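Local atomic coordinates of inositol monophosphatase (Zymomonas mobilis, PDB entry 4N81), a protein that probably hydrolyses phosphate monoesters such as inositol monophosphate, using magnesium ions. Residues V19-D22 and I23-F27; R48-E51 and Q52-A56; H170-K173 and I174-C178; Y190-S194 and L195-D199. All blocks are in the same frame, centred on the assembly; numbering follows the deposited sequence.

Contact 1: residues V19-D22 and I23-F27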
# COMPACT_ATOMS: atom_id res chain seq x y z
N VAL A 19 -12.04 20.29 -3.92
CA VAL A 19 -12.03 20.56 -5.34
C VAL A 19 -11.09 19.59 -6.07
O VAL A 19 -11.45 18.96 -7.15
CB VAL A 19 -11.66 22.04 -5.55
CG1 VAL A 19 -11.25 22.31 -6.99
CG2 VAL A 19 -12.85 22.95 -5.08
N ALA A 20 -9.92 19.40 -5.46
CA ALA A 20 -8.98 18.45 -6.06
C ALA A 20 -9.54 17.02 -6.09
O ALA A 20 -9.39 16.28 -7.10
CB ALA A 20 -7.62 18.47 -5.28
N ALA A 21 -10.25 16.64 -5.01
CA ALA A 21 -10.73 15.27 -4.89
C ALA A 21 -11.72 14.99 -6.00
O ALA A 21 -11.69 13.92 -6.63
CB ALA A 21 -11.43 15.02 -3.53
N ASP A 22 -12.65 15.94 -6.19
CA ASP A 22 -13.68 15.68 -7.19
C ASP A 22 -13.09 15.63 -8.58
O ASP A 22 -13.64 14.97 -9.47
CB ASP A 22 -14.79 16.74 -7.17
CG ASP A 22 -15.59 16.70 -5.87
OD1 ASP A 22 -16.21 17.71 -5.50
OD2 ASP A 22 -15.57 15.63 -5.22
N ILE A 23 -12.01 16.36 -8.81
CA ILE A 23 -11.41 16.25 -10.15
C ILE A 23 -10.63 14.94 -10.37
O ILE A 23 -10.69 14.34 -11.45
CB ILE A 23 -10.48 17.45 -10.37
CG1 ILE A 23 -11.33 18.69 -10.57
CG2 ILE A 23 -9.52 17.20 -11.53
CD1 ILE A 23 -10.58 19.99 -10.29
N ILE A 24 -9.90 14.53 -9.34
CA ILE A 24 -9.00 13.36 -9.40
C ILE A 24 -9.75 12.03 -9.41
O ILE A 24 -9.41 11.12 -10.16
CB ILE A 24 -8.03 13.37 -8.20
CG1 ILE A 24 -7.05 14.56 -8.30
CG2 ILE A 24 -7.27 12.01 -8.07
CD1 ILE A 24 -6.23 14.85 -6.94
N ARG A 25 -10.82 11.93 -8.63
CA ARG A 25 -11.49 10.64 -8.43
C ARG A 25 -11.90 9.89 -9.73
O ARG A 25 -11.61 8.70 -9.87
CB ARG A 25 -12.71 10.83 -7.52
CG ARG A 25 -13.42 9.57 -7.05
CD ARG A 25 -14.61 9.93 -6.09
NE ARG A 25 -14.12 10.50 -4.82
CZ ARG A 25 -14.27 11.79 -4.47
NH1 ARG A 25 -13.80 12.23 -3.28
NH2 ARG A 25 -14.91 12.62 -5.30
N PRO A 26 -12.51 10.59 -10.70
CA PRO A 26 -12.95 9.89 -11.91
C PRO A 26 -11.78 9.20 -12.64
O PRO A 26 -12.04 8.34 -13.49
CB PRO A 26 -13.55 11.00 -12.79
CG PRO A 26 -13.96 12.05 -11.82
CD PRO A 26 -12.98 11.99 -10.68
N PHE A 27 -10.54 9.69 -12.48
CA PHE A 27 -9.39 9.13 -13.21
C PHE A 27 -8.78 7.92 -12.52
O PHE A 27 -7.95 7.26 -13.09
CB PHE A 27 -8.30 10.18 -13.39
CG PHE A 27 -8.73 11.32 -14.28
CD1 PHE A 27 -9.12 12.55 -13.75
CD2 PHE A 27 -8.81 11.13 -15.65
CE1 PHE A 27 -9.53 13.58 -14.57
CE2 PHE A 27 -9.23 12.17 -16.49
CZ PHE A 27 -9.58 13.40 -15.93

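Contact 2: residues R48-E51 and Q52-A56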
# COMPACT_ATOMS: atom_id res chain seq x y z
N ARG A 48 -3.04 17.84 -13.55
CA ARG A 48 -3.17 19.17 -14.14
C ARG A 48 -4.52 19.80 -13.86
O ARG A 48 -4.61 21.01 -13.57
CB ARG A 48 -3.02 19.14 -15.68
CG ARG A 48 -1.67 18.67 -16.27
CD ARG A 48 -1.63 18.87 -17.82
NE ARG A 48 -2.07 20.20 -18.25
CZ ARG A 48 -2.45 20.52 -19.50
NH1 ARG A 48 -2.44 19.60 -20.45
NH2 ARG A 48 -2.84 21.77 -19.79
N GLY A 49 -5.59 19.02 -13.96
CA GLY A 49 -6.89 19.66 -13.75
C GLY A 49 -7.06 20.09 -12.28
O GLY A 49 -7.62 21.18 -11.99
N ALA A 50 -6.54 19.27 -11.36
CA ALA A 50 -6.67 19.63 -9.93
C ALA A 50 -5.81 20.85 -9.60
O ALA A 50 -6.25 21.77 -8.89
CB ALA A 50 -6.28 18.45 -9.03
N GLU A 51 -4.60 20.88 -10.13
CA GLU A 51 -3.73 22.01 -9.85
C GLU A 51 -4.31 23.28 -10.43
O GLU A 51 -4.26 24.33 -9.78
CB GLU A 51 -2.35 21.82 -10.44
CG GLU A 51 -1.40 22.86 -9.86
CD GLU A 51 -0.16 23.04 -10.67
OE1 GLU A 51 0.18 24.21 -10.97
OE2 GLU A 51 0.47 22.01 -11.01
N GLN A 52 -4.88 23.20 -11.63
CA GLN A 52 -5.43 24.40 -12.21
C GLN A 52 -6.60 24.90 -11.40
O GLN A 52 -6.71 26.11 -11.14
CB GLN A 52 -5.86 24.17 -13.67
CG GLN A 52 -4.68 23.92 -14.61
CD GLN A 52 -5.11 23.40 -15.98
OE1 GLN A 52 -6.31 23.26 -16.26
NE2 GLN A 52 -4.13 23.10 -16.83
N ALA A 53 -7.47 23.98 -10.97
CA ALA A 53 -8.63 24.47 -10.21
C ALA A 53 -8.23 25.08 -8.85
O ALA A 53 -8.75 26.15 -8.43
CB ALA A 53 -9.67 23.34 -10.01
N MET A 54 -7.26 24.43 -8.18
CA MET A 54 -6.83 24.97 -6.88
C MET A 54 -6.12 26.32 -7.06
O MET A 54 -6.31 27.24 -6.25
CB MET A 54 -5.90 24.00 -6.15
CG MET A 54 -6.58 22.71 -5.68
SD MET A 54 -5.50 21.67 -4.64
CE MET A 54 -4.41 21.03 -5.89
N ARG A 55 -5.32 26.44 -8.11
CA ARG A 55 -4.64 27.71 -8.37
C ARG A 55 -5.62 28.82 -8.65
O ARG A 55 -5.40 29.98 -8.22
CB ARG A 55 -3.70 27.59 -9.57
CG ARG A 55 -2.41 26.84 -9.29
CD ARG A 55 -1.47 26.88 -10.49
NE ARG A 55 -0.08 27.07 -10.09
CZ ARG A 55 0.48 28.27 -9.97
NH1 ARG A 55 -0.23 29.36 -10.24
NH2 ARG A 55 1.75 28.37 -9.61
N ALA A 56 -6.71 28.51 -9.36
CA ALA A 56 -7.67 29.59 -9.69
C ALA A 56 -8.33 30.08 -8.42
O ALA A 56 -8.54 31.32 -8.22
CB ALA A 56 -8.73 29.10 -10.67

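Contact 3: residues H170-K173 and I174-C178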
# COMPACT_ATOMS: atom_id res chain seq x y z
N HIS A 170 22.69 3.96 4.08
CA HIS A 170 22.18 4.44 5.38
C HIS A 170 20.80 3.84 5.72
O HIS A 170 20.50 3.45 6.90
CB HIS A 170 22.02 5.98 5.32
CG HIS A 170 23.30 6.70 5.02
ND1 HIS A 170 24.42 6.58 5.81
CD2 HIS A 170 23.62 7.58 4.03
CE1 HIS A 170 25.39 7.34 5.31
NE2 HIS A 170 24.92 7.95 4.24
N PHE A 171 19.95 3.72 4.68
CA PHE A 171 18.63 3.17 4.92
C PHE A 171 18.74 1.70 5.33
O PHE A 171 18.05 1.23 6.25
CB PHE A 171 17.69 3.28 3.72
CG PHE A 171 16.31 2.73 4.03
CD1 PHE A 171 15.46 3.48 4.83
CD2 PHE A 171 15.93 1.44 3.62
CE1 PHE A 171 14.22 2.97 5.19
CE2 PHE A 171 14.68 0.93 3.98
CZ PHE A 171 13.84 1.69 4.79
N ASP A 172 19.61 0.96 4.64
CA ASP A 172 19.71 -0.44 4.97
C ASP A 172 20.20 -0.66 6.40
O ASP A 172 19.75 -1.61 7.14
CB ASP A 172 20.69 -1.11 4.01
CG ASP A 172 20.53 -2.60 4.02
OD1 ASP A 172 19.42 -3.03 3.66
OD2 ASP A 172 21.46 -3.32 4.47
N LYS A 173 21.09 0.24 6.83
CA LYS A 173 21.62 0.09 8.16
C LYS A 173 20.53 0.32 9.21
O LYS A 173 20.47 -0.42 10.23
CB LYS A 173 22.80 1.04 8.40
CG LYS A 173 24.09 0.59 7.63
CD LYS A 173 25.26 1.51 7.85
CE LYS A 173 26.55 0.91 7.17
NZ LYS A 173 27.68 1.92 7.36
N ILE A 174 19.71 1.35 9.02
CA ILE A 174 18.60 1.46 10.01
C ILE A 174 17.52 0.38 9.89
O ILE A 174 17.02 -0.14 10.92
CB ILE A 174 17.99 2.86 10.09
CG1 ILE A 174 16.88 2.89 11.19
CG2 ILE A 174 17.45 3.34 8.73
CD1 ILE A 174 16.40 4.33 11.47
N ARG A 175 17.25 -0.09 8.67
CA ARG A 175 16.26 -1.14 8.49
C ARG A 175 16.66 -2.39 9.29
O ARG A 175 15.81 -3.02 9.93
CB ARG A 175 16.24 -1.56 7.02
CG ARG A 175 15.47 -2.83 6.73
CD ARG A 175 15.57 -3.15 5.24
NE ARG A 175 16.88 -3.70 4.85
CZ ARG A 175 17.21 -4.99 5.03
NH1 ARG A 175 16.37 -5.83 5.62
NH2 ARG A 175 18.39 -5.44 4.64
N LEU A 176 17.95 -2.70 9.28
CA LEU A 176 18.45 -3.91 9.95
C LEU A 176 18.29 -3.87 11.46
O LEU A 176 18.33 -4.91 12.13
CB LEU A 176 19.93 -4.15 9.61
CG LEU A 176 20.13 -4.67 8.18
CD1 LEU A 176 21.61 -4.70 7.83
CD2 LEU A 176 19.50 -6.06 8.03
N LYS A 177 18.12 -2.67 12.01
CA LYS A 177 17.98 -2.49 13.46
C LYS A 177 16.52 -2.36 13.92
O LYS A 177 16.25 -2.39 15.16
CB LYS A 177 18.75 -1.23 13.90
CG LYS A 177 20.24 -1.34 13.78
CD LYS A 177 20.77 -2.42 14.69
CE LYS A 177 22.32 -2.44 14.70
NZ LYS A 177 22.92 -1.08 14.55
N CYS A 178 15.59 -2.23 12.97
CA CYS A 178 14.14 -2.12 13.30
C CYS A 178 13.43 -3.46 13.34
O CYS A 178 13.95 -4.45 12.83
CB CYS A 178 13.41 -1.17 12.34
SG CYS A 178 14.07 0.57 12.56

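Contact 4: residues Y190-S194 and L195-D199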
# COMPACT_ATOMS: atom_id res chain seq x y z
N TYR A 190 3.26 8.75 6.47
CA TYR A 190 3.33 9.80 7.48
C TYR A 190 1.97 9.95 8.12
O TYR A 190 1.86 10.22 9.33
CB TYR A 190 3.79 11.13 6.85
CG TYR A 190 5.19 11.04 6.20
CD1 TYR A 190 5.34 10.56 4.87
CD2 TYR A 190 6.34 11.41 6.90
CE1 TYR A 190 6.58 10.49 4.26
CE2 TYR A 190 7.57 11.35 6.31
CZ TYR A 190 7.70 10.89 4.99
OH TYR A 190 8.95 10.82 4.42
N GLY A 191 0.91 9.71 7.32
CA GLY A 191 -0.40 9.74 7.95
C GLY A 191 -0.51 8.56 8.92
O GLY A 191 -1.05 8.74 10.05
N LEU A 192 0.06 7.40 8.55
CA LEU A 192 -0.13 6.25 9.48
C LEU A 192 0.72 6.50 10.71
O LEU A 192 0.34 6.08 11.88
CB LEU A 192 0.34 4.92 8.79
CG LEU A 192 -0.66 4.44 7.73
CD1 LEU A 192 -0.02 3.27 6.92
CD2 LEU A 192 -2.01 3.99 8.44
N LEU A 193 1.84 7.18 10.50
CA LEU A 193 2.70 7.43 11.68
C LEU A 193 1.97 8.42 12.62
O LEU A 193 2.02 8.22 13.87
CB LEU A 193 4.09 7.99 11.23
CG LEU A 193 5.05 8.40 12.40
CD1 LEU A 193 6.54 8.27 11.90
CD2 LEU A 193 4.85 9.86 12.83
N SER A 194 1.22 9.40 12.05
CA SER A 194 0.51 10.39 12.91
C SER A 194 -0.64 9.72 13.66
O SER A 194 -1.02 10.17 14.72
CB SER A 194 -0.06 11.54 12.05
OG SER A 194 1.04 12.10 11.35
N LEU A 195 -1.21 8.66 13.07
CA LEU A 195 -2.31 7.92 13.72
C LEU A 195 -1.76 6.94 14.74
O LEU A 195 -2.54 6.30 15.49
CB LEU A 195 -3.11 7.13 12.67
CG LEU A 195 -4.00 8.00 11.78
CD1 LEU A 195 -4.36 7.12 10.57
CD2 LEU A 195 -5.31 8.39 12.57
N GLY A 196 -0.45 6.79 14.81
CA GLY A 196 0.09 5.83 15.78
C GLY A 196 0.25 4.38 15.31
O GLY A 196 0.24 3.43 16.12
N HIS A 197 0.33 4.17 13.99
CA HIS A 197 0.50 2.79 13.45
C HIS A 197 1.86 2.55 12.82
O HIS A 197 2.13 1.45 12.33
CB HIS A 197 -0.58 2.52 12.38
CG HIS A 197 -1.97 2.77 12.88
ND1 HIS A 197 -2.48 2.12 13.98
CD2 HIS A 197 -2.95 3.57 12.41
CE1 HIS A 197 -3.72 2.53 14.19
NE2 HIS A 197 -4.04 3.41 13.25
N CYS A 198 2.75 3.56 12.86
CA CYS A 198 4.07 3.41 12.26
C CYS A 198 5.02 4.18 13.21
O CYS A 198 4.56 5.16 13.78
CB CYS A 198 4.04 4.16 10.85
SG CYS A 198 5.50 3.91 10.02
N ASP A 199 6.30 3.80 13.38
CA ASP A 199 7.15 4.57 14.33
C ASP A 199 8.17 5.46 13.68
O ASP A 199 8.55 6.48 14.27
CB ASP A 199 7.90 3.60 15.26
CG ASP A 199 6.92 2.70 16.04
OD1 ASP A 199 6.83 1.49 15.76
OD2 ASP A 199 6.14 3.27 16.84
O HOH W 1 3.38 6.87 15.88

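Contact 1: residues V19-D22 and I23-F27
Asp-22 and Arg-25 form a salt bridge one turn apart at the C-terminal end of helix 7-24, a local contact between side chains of neighbouring turns. Asp-22 OD2 accepts from Arg-25 NH2 at 3.1 Å through its anti lone pair, and the bond is fairly straight, with an N-H...O angle of 159°. The carboxylate itself is turned 56° from the guanidinium plane, so the two groups are not coplanar, and a single bond, NH2 to OD2, joins them. Arg-25 sends CG anti to its backbone N (chi1 -172°) and then bends at chi3, a course that folds the guanidinium back along the helix until NH1 reaches Ala-21 CB at 3.7 Å and one face lies over Ala-21 O. NH1 also donates to the carbonyl of Pro-121, so the group is tied both to its own helix and to a loop.

This helix belongs to the helical layer of the inositol monophosphatase fold that packs beside the larger mixed sheet. Two other sides carry apolar contacts: Val-19 CG1 and Ile-23 CD1 run alongside each other at 4.1 Å and face helix 42-61, while Ala-20 CB meets Ile-24 CD1 at 4.2 Å beside Thr-103 of strand 102-109. The alpha-helical bond from Ile-24 N to Ala-20 O measures 2.9 Å. Farther on, Pro-26, which has no N-H to give, sets CD 3.3 Å from Asp-22 O.

Contact 2: residues R48-E51 and Q52-A56
Glu-51 O receives the backbone N-H of Arg-55 at 2.9 Å, and the same two residues meet again through their side chains in an i to i+4 salt bridge, giving one turn of the alpha helix two polar links. Glu-51 leaves the backbone with CG anti to N and stays extended beyond it, which carries the carboxylate alongside the arginine chain, both pointing the same way. OE1 lies at the guanidinium edge, 3.0 Å from Arg-55 NE; the N-H...O angle of only 123° marks this hydrogen bond as weak, although the charges still form a salt bridge. Carboxylate and guanidinium are turned 49° apart, and OE1 also sits 3.2 Å from Arg-55 CD, so the arginine is approached at its inner end. Arg-55 NH1 has a second, long and weak ion pair with Glu-59. With an alanine at Arg-55, the Glu-51 carboxylate would probably lose its positive mate and be freer to turn.

One turn earlier, Arg-48 and Gln-52 also run side by side, but Arg-48 NH2 and Gln-52 NE2 are both donors at 3.5 Å, with guanidinium and amide 74° apart; this is proximity without a bond. On the inner side of helix 42-61, Met-54 bends at chi3 and brings CE to 4.5 Å from Ala-50 CB and 3.6 Å from Ala-50 O. Ala-50 and Met-54 pack there on Ala-20 of helix 7-24 and on Pro-87. The chemistry is thus divided by side: apolar groups, Ala-50, Ala-53 and Met-54, meet helix 7-24, whereas the Glu-51 to Arg-55 pair, with its weak hydrogen bond, probably owes more to charge attraction than to directional bonding.

Contact 3: residues H170-K173 and I174-C178
Asp-172 OD1 is gripped by two nitrogens of Arg-175, NH2 at 2.8 Å and NE at 2.9 Å, a side-on salt bridge in which a single oxygen takes both donors. OD1 lies almost in the guanidinium plane, but the donors come from one face of the carboxylate, and the two groups are inclined by 45°. Asp-172 places CG opposite its backbone N (chi1 -163°), which swings the carboxylate toward the following turn. Arg-175 also starts with CG trans to N and continues straight before a bend at chi3 (76°) turns the NE/NH2 edge of the guanidinium toward OD1. The other oxygen, OD2, is 3.6 Å from Leu-176 CD1, where the two side chains cross obliquely.

These residues close helix 165-175, the helical link of the beta-alpha-beta unit formed with parallel strands 154-157 and 180-183; a type I turn from Arg-175 to Cys-178 then leads away. Toward the strands, Phe-171 brings CE2 to 4.2 Å from Arg-175 CB and CD1 to 4.4 Å from Ile-174 CG2. That methyl of Ile-174 sits 3.3 Å from Phe-171 O, while the side chain packs on helix 250-257.

The guanidinium also makes a cation-pi contact with Trp-161 of the second subunit, which packs on Asp-172 as well. An asparagine in place of Asp-172 is likely to leave the charge of Arg-175 without its anionic mate on this helix and the guanidinium beside that tryptophan less firmly held.

Contact 4: residues Y190-S194 and L195-D199
Leu-193 CB and Cys-198 CB meet at 3.8 Å, the heart of an apolar patch where the chain folds back on the last turn of helix 187-194. The bond from CA to CB of Cys-198 points at the helix and brings CB to 3.6 Å from Leu-193 CA. With CG anti to N (chi1 175°), Leu-193 reaches past the cysteine, and its CD1 touches Asp-199 O at 3.6 Å. On the other flank Leu-192 CD2 approaches His-197 CD2 at 4.1 Å, the two side chains crossing at about a right angle.

Outward from this patch the backbone ends the helix in a Schellman motif. His-197 N donates to Leu-192 O at 2.8 Å, and Gly-196 N to Leu-193 O, the latter from well above the carbonyl plane. Gly-196 has a positive phi (89°), at which any side chain would collide with the carbonyl oxygen of the residue before; the position therefore suits glycine. A water bridges Leu-193 O and Cys-198 O, donating to both, whereas the buried Cys-198 N has no partner in the model. Farther back, Ser-194 OG returns to Tyr-190 O at 2.9 Å, reaching it from the face opposite the backbone N-H of Ser-194, so two donors satisfy that carbonyl.

Asp-199 carries the chain on toward strand 200-203 and forms a salt bridge with Arg-145. Leu-193 is packed between helix 214-220 and strands 200-203 and 241-244, while Leu-192 and His-197 face Gly-97 and Gly-96 of the second subunit.

In the fold
The four contacts follow one another along the chain without overlap. Contacts 1 and 2 lie on the successive helices 7-24 and 42-61, their centres 11 Å apart, and touch directly: Ile-23 CD1 and Val-19 CG1 meet Ala-53 CB at 3.5 and 3.6 Å. Both come close to Ile-88, a predicted magnesium-site residue. Contacts 3 and 4 belong to the part built on the five-stranded sheet, with centres 19 Å apart and nearest atoms about 7 Å apart. Contact 3 lies across the chain's centre from contacts 1 and 2, about 37 and 39 Å away between centres. Contacts 3 and 4 both touch the second subunit, so the later pair contributes to the dimer interface.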